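PDB 6AR7: lysozyme inhibitor LprI-like N-terminal domain-containing protein from Burkholderia thailandensis, which is of unknown function but, as an LprI-family protein made with an export signal, may act as a lysozyme inhibitor. Local coordinates for residues Gln32-Arg37 with Ala43-Cys48; Pro25-Met30 with Pro120-Ala125; Arg149-Met152 with Ala156-His159; Arg188-Phe193 with Gly211-Thr216. One frame throughout, in Å; residues are numbered along the deposited sequence.

Interaction 1 of 4, residues Gln32-Arg37 with Ala43-Cys48; sequences QCLARR and AGQIQC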
loop_
_atom_site.group_PDB
_atom_site.type_symbol
_atom_site.label_atom_id
_atom_site.label_comp_id
_atom_site.label_asym_id
_atom_site.label_seq_id
_atom_site.Cartn_x
_atom_site.Cartn_y
_atom_site.Cartn_z
ATOM N N GLN A 32 9.050 -12.927 16.747
ATOM C CA GLN A 32 9.191 -14.192 17.452
ATOM C C GLN A 32 9.045 -15.369 16.488
ATOM O O GLN A 32 9.783 -16.348 16.581
ATOM C CB GLN A 32 8.151 -14.265 18.566
ATOM C CG GLN A 32 8.384 -13.226 19.631
ATOM C CD GLN A 32 7.212 -13.060 20.559
ATOM O OE1 GLN A 32 6.062 -13.236 20.168
ATOM N NE2 GLN A 32 7.495 -12.713 21.797
ATOM N N CYS A 33 8.121 -15.272 15.534
ATOM C CA CYS A 33 7.935 -16.360 14.579
ATOM C C CYS A 33 9.201 -16.594 13.750
ATOM O O CYS A 33 9.653 -17.737 13.603
ATOM C CB CYS A 33 6.743 -16.044 13.674
ATOM S SG CYS A 33 6.313 -17.309 12.450
ATOM N N LEU A 34 9.814 -15.513 13.235
ATOM C CA LEU A 34 11.016 -15.647 12.399
ATOM C C LEU A 34 12.175 -16.262 13.160
ATOM O O LEU A 34 13.129 -16.739 12.530
ATOM C CB LEU A 34 11.472 -14.284 11.831
ATOM C CG LEU A 34 10.464 -13.611 10.903
ATOM C CD1 LEU A 34 10.825 -12.128 10.618
ATOM C CD2 LEU A 34 10.354 -14.412 9.632
ATOM N N ALA A 35 12.136 -16.230 14.492
ATOM C CA ALA A 35 13.144 -16.879 15.318
ATOM C C ALA A 35 12.814 -18.336 15.651
ATOM O O ALA A 35 13.610 -18.988 16.322
ATOM C CB ALA A 35 13.328 -16.099 16.628
ATOM N N ARG A 36 11.681 -18.872 15.199
ATOM C CA ARG A 36 11.312 -20.238 15.570
ATOM C C ARG A 36 12.215 -21.268 14.916
ATOM O O ARG A 36 12.504 -21.192 13.723
ATOM C CB ARG A 36 9.874 -20.551 15.168
ATOM C CG ARG A 36 8.845 -19.940 16.070
ATOM C CD ARG A 36 7.430 -20.063 15.485
ATOM N NE ARG A 36 7.049 -21.442 15.194
ATOM C CZ ARG A 36 5.802 -21.802 14.928
ATOM N NH1 ARG A 36 4.846 -20.872 14.949
ATOM N NH2 ARG A 36 5.503 -23.070 14.666
ATOM N N ARG A 37 12.579 -22.292 15.696
ATOM C CA ARG A 37 13.380 -23.409 15.198
ATOM C C ARG A 37 12.751 -24.033 13.959
ATOM O O ARG A 37 13.440 -24.420 13.015
ATOM C CB ARG A 37 13.505 -24.453 16.311
ATOM C CG ARG A 37 14.857 -25.092 16.490
ATOM C CD ARG A 37 14.937 -25.800 17.853
ATOM N NE ARG A 37 13.863 -26.775 18.074
ATOM C CZ ARG A 37 12.862 -26.621 18.941
ATOM N NH1 ARG A 37 12.778 -25.521 19.685
ATOM N NH2 ARG A 37 11.942 -27.570 19.066
ATOM N N ALA A 43 11.127 -21.135 3.260
ATOM C CA ALA A 43 9.679 -21.311 3.276
ATOM C C ALA A 43 9.100 -20.913 4.629
ATOM O O ALA A 43 8.020 -20.313 4.696
ATOM C CB ALA A 43 9.319 -22.755 2.933
ATOM N N GLY A 44 9.813 -21.230 5.714
ATOM C CA GLY A 44 9.341 -20.873 7.044
ATOM C C GLY A 44 9.366 -19.371 7.293
ATOM O O GLY A 44 8.460 -18.826 7.926
ATOM N N GLN A 45 10.410 -18.682 6.815
ATOM C CA GLN A 45 10.447 -17.232 6.972
ATOM C C GLN A 45 9.276 -16.597 6.233
ATOM O O GLN A 45 8.585 -15.719 6.768
ATOM C CB GLN A 45 11.782 -16.679 6.457
ATOM C CG GLN A 45 13.017 -17.207 7.195
ATOM C CD GLN A 45 13.239 -16.553 8.540
ATOM O OE1 GLN A 45 13.675 -15.397 8.623
ATOM N NE2 GLN A 45 12.922 -17.292 9.617
ATOM N N ILE A 46 9.037 -17.053 5.003
ATOM C CA ILE A 46 7.967 -16.513 4.173
ATOM C C ILE A 46 6.617 -16.820 4.799
ATOM O O ILE A 46 5.689 -15.999 4.751
ATOM C CB ILE A 46 8.099 -17.069 2.737
ATOM C CG1 ILE A 46 9.339 -16.457 2.071
ATOM C CG2 ILE A 46 6.843 -16.777 1.897
ATOM C CD1 ILE A 46 9.668 -17.022 0.705
ATOM N N GLN A 47 6.493 -17.998 5.413
ATOM C CA GLN A 47 5.246 -18.325 6.090
ATOM C C GLN A 47 5.004 -17.397 7.278
ATOM O O GLN A 47 3.866 -16.992 7.525
ATOM C CB GLN A 47 5.241 -19.786 6.544
ATOM C CG GLN A 47 3.872 -20.240 7.026
ATOM C CD GLN A 47 3.882 -21.651 7.593
ATOM O OE1 GLN A 47 4.809 -22.427 7.362
ATOM N NE2 GLN A 47 2.843 -21.986 8.346
ATOM N N CYS A 48 6.047 -17.071 8.045
ATOM C CA CYS A 48 5.850 -16.092 9.115
ATOM C C CYS A 48 5.322 -14.779 8.548
ATOM O O CYS A 48 4.395 -14.177 9.107
ATOM C CB CYS A 48 7.143 -15.845 9.869
ATOM S SG CYS A 48 7.751 -17.189 10.915
#

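Interaction 2 of 4, residues Pro25-Met30 with Pro120-Ala125; sequences PIDVAM and PVRERA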
loop_
_atom_site.group_PDB
_atom_site.type_symbol
_atom_site.label_atom_id
_atom_site.label_comp_id
_atom_site.label_asym_id
_atom_site.label_seq_id
_atom_site.Cartn_x
_atom_site.Cartn_y
_atom_site.Cartn_z
ATOM N N PRO A 25 1.308 -5.834 18.340
ATOM C CA PRO A 25 1.506 -7.268 18.645
ATOM C C PRO A 25 1.721 -8.126 17.403
ATOM O O PRO A 25 2.463 -9.106 17.470
ATOM C CB PRO A 25 0.223 -7.651 19.381
ATOM C CG PRO A 25 -0.298 -6.319 19.966
ATOM C CD PRO A 25 0.097 -5.263 18.968
ATOM N N ILE A 26 1.147 -7.750 16.254
ATOM C CA ILE A 26 1.359 -8.526 15.034
ATOM C C ILE A 26 2.828 -8.531 14.644
ATOM O O ILE A 26 3.361 -9.562 14.215
ATOM C CB ILE A 26 0.494 -7.985 13.878
ATOM C CG1 ILE A 26 -0.991 -8.106 14.217
ATOM C CG2 ILE A 26 0.830 -8.734 12.572
ATOM C CD1 ILE A 26 -1.906 -7.386 13.258
ATOM N N ASP A 27 3.497 -7.374 14.751
ATOM C CA ASP A 27 4.904 -7.289 14.367
ATOM C C ASP A 27 5.798 -7.932 15.414
ATOM O O ASP A 27 6.834 -8.514 15.071
ATOM C CB ASP A 27 5.321 -5.838 14.137
ATOM C CG ASP A 27 4.518 -5.172 13.021
ATOM O OD1 ASP A 27 4.098 -5.877 12.070
ATOM O OD2 ASP A 27 4.309 -3.942 13.106
ATOM N N VAL A 28 5.433 -7.804 16.695
ATOM C CA VAL A 28 6.156 -8.525 17.746
ATOM C C VAL A 28 6.077 -10.030 17.496
ATOM O O VAL A 28 7.079 -10.750 17.603
ATOM C CB VAL A 28 5.605 -8.143 19.137
ATOM C CG1 VAL A 28 6.183 -9.031 20.247
ATOM C CG2 VAL A 28 5.891 -6.664 19.438
ATOM N N ALA A 29 4.883 -10.525 17.152
ATOM C CA ALA A 29 4.701 -11.960 16.921
ATOM C C ALA A 29 5.484 -12.438 15.698
ATOM O O ALA A 29 6.078 -13.524 15.718
ATOM C CB ALA A 29 3.211 -12.271 16.770
HETATM N N MSE A 30 5.491 -11.656 14.623
HETATM C CA MSE A 30 6.254 -12.055 13.445
HETATM C C MSE A 30 7.739 -12.201 13.772
HETATM O O MSE A 30 8.395 -13.148 13.340
HETATM C CB MSE A 30 6.083 -11.051 12.321
HETATM C CG MSE A 30 6.723 -11.506 11.031
HETATM SE SE MSE A 30 6.591 -10.072 9.714
HETATM C CE MSE A 30 8.168 -9.043 10.228
ATOM N N PRO A 120 2.040 -3.328 2.167
ATOM C CA PRO A 120 0.876 -2.485 1.837
ATOM C C PRO A 120 -0.334 -2.795 2.688
ATOM O O PRO A 120 -1.171 -1.908 2.887
ATOM C CB PRO A 120 0.607 -2.787 0.352
ATOM C CG PRO A 120 1.854 -3.392 -0.166
ATOM C CD PRO A 120 2.519 -4.079 0.992
ATOM N N VAL A 121 -0.477 -4.042 3.134
ATOM C CA VAL A 121 -1.596 -4.395 3.996
ATOM C C VAL A 121 -1.403 -3.756 5.354
ATOM O O VAL A 121 -2.302 -3.099 5.881
ATOM C CB VAL A 121 -1.735 -5.925 4.091
ATOM C CG1 VAL A 121 -2.976 -6.326 4.914
ATOM C CG2 VAL A 121 -1.818 -6.510 2.702
ATOM N N ARG A 122 -0.199 -3.902 5.912
ATOM C CA ARG A 122 0.163 -3.198 7.133
ATOM C C ARG A 122 -0.094 -1.698 7.000
ATOM O O ARG A 122 -0.751 -1.088 7.859
ATOM C CB ARG A 122 1.631 -3.483 7.439
ATOM C CG ARG A 122 2.127 -2.939 8.724
ATOM C CD ARG A 122 3.502 -3.536 9.060
ATOM N NE ARG A 122 4.006 -2.930 10.281
ATOM C CZ ARG A 122 4.558 -1.725 10.353
ATOM N NH1 ARG A 122 4.719 -0.978 9.257
ATOM N NH2 ARG A 122 4.956 -1.270 11.533
ATOM N N GLU A 123 0.395 -1.094 5.904
ATOM C CA GLU A 123 0.207 0.340 5.680
ATOM C C GLU A 123 -1.273 0.723 5.649
ATOM O O GLU A 123 -1.677 1.724 6.253
ATOM C CB GLU A 123 0.905 0.772 4.377
ATOM C CG GLU A 123 2.418 0.942 4.523
ATOM C CD GLU A 123 3.196 0.928 3.193
ATOM O OE1 GLU A 123 2.580 0.882 2.107
ATOM O OE2 GLU A 123 4.443 0.958 3.236
ATOM N N ARG A 124 -2.097 -0.043 4.935
ATOM C CA ARG A 124 -3.512 0.303 4.865
ATOM C C ARG A 124 -4.154 0.236 6.244
ATOM O O ARG A 124 -4.943 1.110 6.610
ATOM C CB ARG A 124 -4.231 -0.608 3.874
ATOM C CG ARG A 124 -5.707 -0.261 3.669
ATOM C CD ARG A 124 -5.928 1.216 3.274
ATOM N NE ARG A 124 -7.326 1.433 2.912
ATOM C CZ ARG A 124 -7.865 2.615 2.644
ATOM N NH1 ARG A 124 -7.123 3.722 2.693
ATOM N NH2 ARG A 124 -9.152 2.691 2.335
ATOM N N ALA A 125 -3.789 -0.768 7.042
ATOM C CA ALA A 125 -4.344 -0.892 8.388
ATOM C C ALA A 125 -4.027 0.330 9.244
ATOM O O ALA A 125 -4.901 0.856 9.942
ATOM C CB ALA A 125 -3.796 -2.158 9.061
#

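Interaction 3 of 4, residues Arg149-Met152 with Ala156-His159; sequences RPCM and ACEH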
loop_
_atom_site.group_PDB
_atom_site.type_symbol
_atom_site.label_atom_id
_atom_site.label_comp_id
_atom_site.label_asym_id
_atom_site.label_seq_id
_atom_site.Cartn_x
_atom_site.Cartn_y
_atom_site.Cartn_z
ATOM N N ARG A 149 -6.465 20.491 -3.523
ATOM C CA ARG A 149 -5.626 21.411 -4.266
ATOM C C ARG A 149 -4.767 20.626 -5.247
ATOM O O ARG A 149 -4.394 19.478 -4.974
ATOM C CB ARG A 149 -4.727 22.203 -3.320
ATOM C CG ARG A 149 -5.443 22.754 -2.100
ATOM C CD ARG A 149 -4.471 23.384 -1.112
ATOM N NE ARG A 149 -3.953 24.667 -1.588
ATOM C CZ ARG A 149 -4.574 25.830 -1.419
ATOM N NH1 ARG A 149 -4.033 26.951 -1.881
ATOM N NH2 ARG A 149 -5.743 25.870 -0.790
ATOM N N PRO A 150 -4.454 21.214 -6.397
ATOM C CA PRO A 150 -3.612 20.509 -7.373
ATOM C C PRO A 150 -2.255 20.146 -6.790
ATOM O O PRO A 150 -1.631 20.935 -6.076
ATOM C CB PRO A 150 -3.480 21.511 -8.526
ATOM C CG PRO A 150 -4.650 22.405 -8.394
ATOM C CD PRO A 150 -5.103 22.410 -6.964
ATOM N N CYS A 151 -1.787 18.950 -7.150
ATOM C CA CYS A 151 -0.501 18.464 -6.673
ATOM C C CYS A 151 0.627 19.435 -6.996
ATOM O O CYS A 151 1.585 19.558 -6.226
ATOM C CB CYS A 151 -0.250 17.082 -7.286
ATOM S SG CYS A 151 1.282 16.244 -6.850
HETATM N N MSE A 152 0.495 20.179 -8.079
HETATM C CA MSE A 152 1.610 21.009 -8.502
HETATM C C MSE A 152 1.793 22.275 -7.657
HETATM O O MSE A 152 2.831 22.899 -7.748
HETATM C CB MSE A 152 1.465 21.379 -9.973
HETATM C CG MSE A 152 0.279 22.233 -10.290
HETATM SE SE MSE A 152 0.395 22.816 -12.130
HETATM C CE MSE A 152 2.264 22.378 -12.447
ATOM N N ALA A 156 6.638 19.344 -2.726
ATOM C CA ALA A 156 6.823 17.968 -2.250
ATOM C C ALA A 156 6.014 16.974 -3.079
ATOM O O ALA A 156 6.518 15.905 -3.465
ATOM C CB ALA A 156 6.445 17.863 -0.769
ATOM N N CYS A 157 4.758 17.319 -3.372
ATOM C CA CYS A 157 3.899 16.465 -4.182
ATOM C C CYS A 157 4.418 16.382 -5.611
ATOM O O CYS A 157 4.482 15.293 -6.197
ATOM C CB CYS A 157 2.466 17.017 -4.148
ATOM S SG CYS A 157 1.200 15.909 -4.811
ATOM N N GLU A 158 4.823 17.524 -6.172
ATOM C CA GLU A 158 5.332 17.561 -7.537
ATOM C C GLU A 158 6.605 16.732 -7.684
ATOM O O GLU A 158 6.775 16.020 -8.679
ATOM C CB GLU A 158 5.586 19.018 -7.947
ATOM C CG GLU A 158 6.225 19.193 -9.306
ATOM C CD GLU A 158 5.249 19.003 -10.459
ATOM O OE1 GLU A 158 4.083 18.593 -10.227
ATOM O OE2 GLU A 158 5.653 19.285 -11.610
ATOM N N HIS A 159 7.517 16.816 -6.713
ATOM C CA HIS A 159 8.742 16.026 -6.801
ATOM C C HIS A 159 8.450 14.529 -6.708
ATOM O O HIS A 159 9.042 13.732 -7.443
ATOM C CB HIS A 159 9.712 16.448 -5.705
ATOM C CG HIS A 159 10.951 15.613 -5.642
ATOM N ND1 HIS A 159 11.990 15.754 -6.535
ATOM C CD2 HIS A 159 11.309 14.610 -4.804
ATOM C CE1 HIS A 159 12.943 14.888 -6.241
ATOM N NE2 HIS A 159 12.552 14.179 -5.198
#

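Interaction 4 of 4, residues Arg188-Phe193 with Gly211-Thr216; sequences REWAAF and GARVAT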
loop_
_atom_site.group_PDB
_atom_site.type_symbol
_atom_site.label_atom_id
_atom_site.label_comp_id
_atom_site.label_asym_id
_atom_site.label_seq_id
_atom_site.Cartn_x
_atom_site.Cartn_y
_atom_site.Cartn_z
ATOM N N ARG A 188 -3.055 2.489 -12.998
ATOM C CA ARG A 188 -4.290 3.253 -13.136
ATOM C C ARG A 188 -5.167 3.088 -11.899
ATOM O O ARG A 188 -5.746 4.059 -11.405
ATOM C CB ARG A 188 -5.027 2.820 -14.398
ATOM C CG ARG A 188 -6.383 3.445 -14.589
ATOM C CD ARG A 188 -6.977 3.043 -15.950
ATOM N NE ARG A 188 -7.121 1.591 -16.092
ATOM C CZ ARG A 188 -6.596 0.879 -17.089
ATOM N NH1 ARG A 188 -5.901 1.486 -18.043
ATOM N NH2 ARG A 188 -6.770 -0.437 -17.137
ATOM N N GLU A 189 -5.267 1.872 -11.367
ATOM C CA GLU A 189 -6.118 1.735 -10.196
ATOM C C GLU A 189 -5.440 2.274 -8.947
ATOM O O GLU A 189 -6.123 2.782 -8.051
ATOM C CB GLU A 189 -6.578 0.295 -10.033
ATOM C CG GLU A 189 -7.764 0.029 -10.948
ATOM C CD GLU A 189 -7.966 -1.426 -11.227
ATOM O OE1 GLU A 189 -9.104 -1.816 -11.579
ATOM O OE2 GLU A 189 -6.978 -2.175 -11.092
ATOM N N TRP A 190 -4.110 2.223 -8.883
ATOM C CA TRP A 190 -3.437 2.899 -7.788
ATOM C C TRP A 190 -3.762 4.395 -7.798
ATOM O O TRP A 190 -4.077 4.974 -6.751
ATOM C CB TRP A 190 -1.920 2.655 -7.842
ATOM C CG TRP A 190 -1.251 3.449 -6.780
ATOM C CD1 TRP A 190 -1.025 3.065 -5.499
ATOM C CD2 TRP A 190 -0.810 4.810 -6.873
ATOM N NE1 TRP A 190 -0.456 4.091 -4.788
ATOM C CE2 TRP A 190 -0.306 5.170 -5.611
ATOM C CE3 TRP A 190 -0.784 5.749 -7.903
ATOM C CZ2 TRP A 190 0.219 6.437 -5.350
ATOM C CZ3 TRP A 190 -0.272 7.013 -7.640
ATOM C CH2 TRP A 190 0.235 7.337 -6.378
ATOM N N ALA A 191 -3.719 5.032 -8.976
ATOM C CA ALA A 191 -3.947 6.474 -9.047
ATOM C C ALA A 191 -5.375 6.828 -8.666
ATOM O O ALA A 191 -5.607 7.832 -7.988
ATOM C CB ALA A 191 -3.623 7.005 -10.453
ATOM N N ALA A 192 -6.343 6.003 -9.072
ATOM C CA ALA A 192 -7.719 6.208 -8.635
ATOM C C ALA A 192 -7.843 6.038 -7.117
ATOM O O ALA A 192 -8.616 6.754 -6.471
ATOM C CB ALA A 192 -8.654 5.245 -9.376
ATOM N N PHE A 193 -7.104 5.088 -6.528
ATOM C CA PHE A 193 -7.071 4.990 -5.069
ATOM C C PHE A 193 -6.460 6.248 -4.456
ATOM O O PHE A 193 -7.020 6.841 -3.524
ATOM C CB PHE A 193 -6.302 3.737 -4.633
ATOM C CG PHE A 193 -5.821 3.769 -3.197
ATOM C CD1 PHE A 193 -6.718 3.730 -2.146
ATOM C CD2 PHE A 193 -4.466 3.817 -2.907
ATOM C CE1 PHE A 193 -6.272 3.759 -0.829
ATOM C CE2 PHE A 193 -4.009 3.847 -1.602
ATOM C CZ PHE A 193 -4.912 3.814 -0.558
ATOM N N GLY A 211 5.135 8.787 -2.438
ATOM C CA GLY A 211 6.489 8.319 -2.177
ATOM C C GLY A 211 6.549 6.812 -1.985
ATOM O O GLY A 211 7.509 6.163 -2.406
ATOM N N ALA A 212 5.512 6.236 -1.359
ATOM C CA ALA A 212 5.447 4.782 -1.212
ATOM C C ALA A 212 5.323 4.099 -2.568
ATOM O O ALA A 212 5.978 3.081 -2.817
ATOM C CB ALA A 212 4.277 4.381 -0.316
ATOM N N ARG A 213 4.506 4.659 -3.468
ATOM C CA ARG A 213 4.414 4.090 -4.804
ATOM C C ARG A 213 5.730 4.263 -5.570
ATOM O O ARG A 213 6.134 3.363 -6.317
ATOM C CB ARG A 213 3.239 4.717 -5.559
ATOM C CG ARG A 213 2.940 4.049 -6.916
ATOM C CD ARG A 213 2.674 2.560 -6.766
ATOM N NE ARG A 213 2.195 1.960 -8.020
ATOM C CZ ARG A 213 2.038 0.649 -8.213
ATOM N NH1 ARG A 213 2.323 -0.196 -7.235
ATOM N NH2 ARG A 213 1.598 0.178 -9.380
ATOM N N VAL A 214 6.424 5.390 -5.379
ATOM C CA VAL A 214 7.746 5.564 -5.999
ATOM C C VAL A 214 8.667 4.399 -5.631
ATOM O O VAL A 214 9.345 3.813 -6.491
ATOM C CB VAL A 214 8.379 6.908 -5.585
ATOM C CG1 VAL A 214 9.825 6.952 -6.029
ATOM C CG2 VAL A 214 7.632 8.126 -6.181
ATOM N N ALA A 215 8.717 4.063 -4.338
ATOM C CA ALA A 215 9.618 3.017 -3.860
ATOM C C ALA A 215 9.264 1.652 -4.449
ATOM O O ALA A 215 10.153 0.877 -4.820
ATOM C CB ALA A 215 9.595 2.976 -2.332
ATOM N N THR A 216 7.972 1.344 -4.556
ATOM C CA THR A 216 7.568 0.093 -5.184
ATOM C C THR A 216 8.026 0.033 -6.641
ATOM O O THR A 216 8.652 -0.944 -7.066
ATOM C CB THR A 216 6.046 -0.076 -5.098
ATOM O OG1 THR A 216 5.617 -0.123 -3.723
ATOM C CG2 THR A 216 5.622 -1.352 -5.805
#

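Interaction 1 of 4, residues Gln32-Arg37 with Ala43-Cys48
Q45 is the first residue of 43-48 to meet 32-37, and its carboxamide makes the touch. The chain bends at chi2 (-77°), bringing the amide across the side chain of L34 at about a right angle. NE2 donates to L34 O at 3.0 Å in a nearly straight bond (162°); the carbonyl oxygen lies in the plane of the amide and is met on a lone pair. The same nitrogen also donates to R39 O in the connecting loop, its stronger partner, so two carbonyls hold the amide. On the other branch, OE1 rests 3.6 Å from L34 CD2. I46 turns away and packs on helix 107-136. The two segments belong to an antiparallel helical hairpin, in which the short helix 25-34 folds back through a short loop onto the long helix 42-70, within the LprI family region. One turn beyond G44, C48 closes this hairpin with a disulfide to C33, SG to SG 2.1 Å. Its left-handed torsion of -83° is near the relaxed value for a disulfide. C48 CB also carries L34 CD2 at 3.5 Å, while R39 packs against both cysteines.

Interaction 2 of 4, residues Pro25-Met30 with Pro120-Ala125
R122 reaches across to D27 and holds its carboxylate with two nitrogens in a side-on salt bridge. From CB the side chain runs outward with CG anti to the backbone N (chi1 -175°) and stays extended as far as NE, which lets it span the gap between D27 CA and R122 CA, 9.6 Å apart. CB and CG have no partner on D27; CD is the first atom to come near, 3.9 Å from D27 OD1. NE makes the closest approach, 3.0 Å to D27 OD2 on the syn side, although the donor stands 27° out of the carboxylate plane. A weak, longer bond links NE with OD1. At the tip, R122 NH2 also donates to D27 OD2, at 3.2 Å, and comes from above the same face of the carboxylate. OD2 lies at the edge of the guanidinium, in its plane, but the two flat groups are turned 40° against each other, so the pairing is not the flat one with two separate oxygens. The second oxygen, OD1, accepts a hydrogen bond from W56 NE1, a further bond that should limit rotation of the carboxylate. The charges lie at the surface of the protein. Helix 25-34 is thereby joined to helix 107-136, with helix 42-70 contributing W56, which touches I26 as well as R122; two residues on, R124 turns to another side of helix 107-136 and packs on helices 73-101 and 180-197.

Interaction 3 of 4, residues Arg149-Met152 with Ala156-His159
C151 and C157 are joined by a disulfide, SG to SG 2.1 Å, the covalent link of this contact. In both residues the sulfur stands anti to the backbone N, which brings the two sulfurs together. The bridge has a left-handed torsion of -111°, somewhat opened from the usual value near 90°. Beside it, C157 CB packs 3.4 Å from C151 O. The same carbonyl oxygen faces E158 N at 3.8 Å, too far for a hydrogen bond. E158 bends back at chi2, and E158 OE1 lies 3.8 Å from M152 CB in a loose contact. With five residues between the cysteines, the disulfide closes a short ring at the entry to helix 155-174 and ties the incoming 3-10 turn to the first turn of that helix, in the second LprI-like region of the chain. Further out, D154 OD1 accepts from A156 N close to the start of the helix. Helix 203-223 backs the bridge: R206 touches C151 and bonds R149 O through NH1, while E203 and I210 lie against C157.

Interaction 4 of 4, residues Arg188-Phe193 with Gly211-Thr216
R213 NE is hydrogen-bonded to Q187 OE1, one turn before W190, and comes 4.0 Å from W190 CG. The guanidinium is fixed at its far end too, where NH1 forms a salt bridge with E93 OE2 from helix 73-101. On the backbone side of these polar holds the stem lies flat against the indole: the guanidinium and ring planes are only 15° apart, and the two side chains run antiparallel alongside one another. It is the aliphatic part that covers the ring. R213 CB sits 3.5 Å from W190 CZ2, at the benzene end of the indole. CG stands over the centre of the six-membered ring, 3.8 Å from its centroid and 17° off the normal, a CH-pi contact. Further along, CD passes over the pyrrole part, 3.9 Å from W190 CD1, and the guanidinium then arrives beyond the ring, with W190 CB over one of its faces. The bend at chi2 (57°) lays the chain along the indole in this way. The contact is buried, and a charge held here is probably stabilised by E93. Aromatic and apolar neighbours complete the surroundings: W89 meets W190 edge-to-face, and M164 of helix 155-174 packs on both partners. This is interior packing of an all-helical bundle, in which helix 180-197 and the final helix 203-223, running in broadly opposite senses, are joined through an arginine stem laid on a tryptophan face.

How the interactions relate
Interactions 1 and 2 share helix 25-34 and touch, with M30 CG 4.0 Å from C48 O. The disulfide at one end of that helix and the salt bridge nearer its start therefore fasten it at two places, to helices 42-70 and 107-136. Interactions 3 and 4 belong to the second LprI-like region; their nearest atoms are about 6 Å apart. The regions meet between interactions 2 and 4, where R124 NH1 packs 3.6 Å from F193 CE1. The two disulfides lie on opposite sides of the chain's centre, with the centres of interactions 1 and 3 about 41 Å apart. Interaction 4 is the most central, about 8 Å from the middle of the chain.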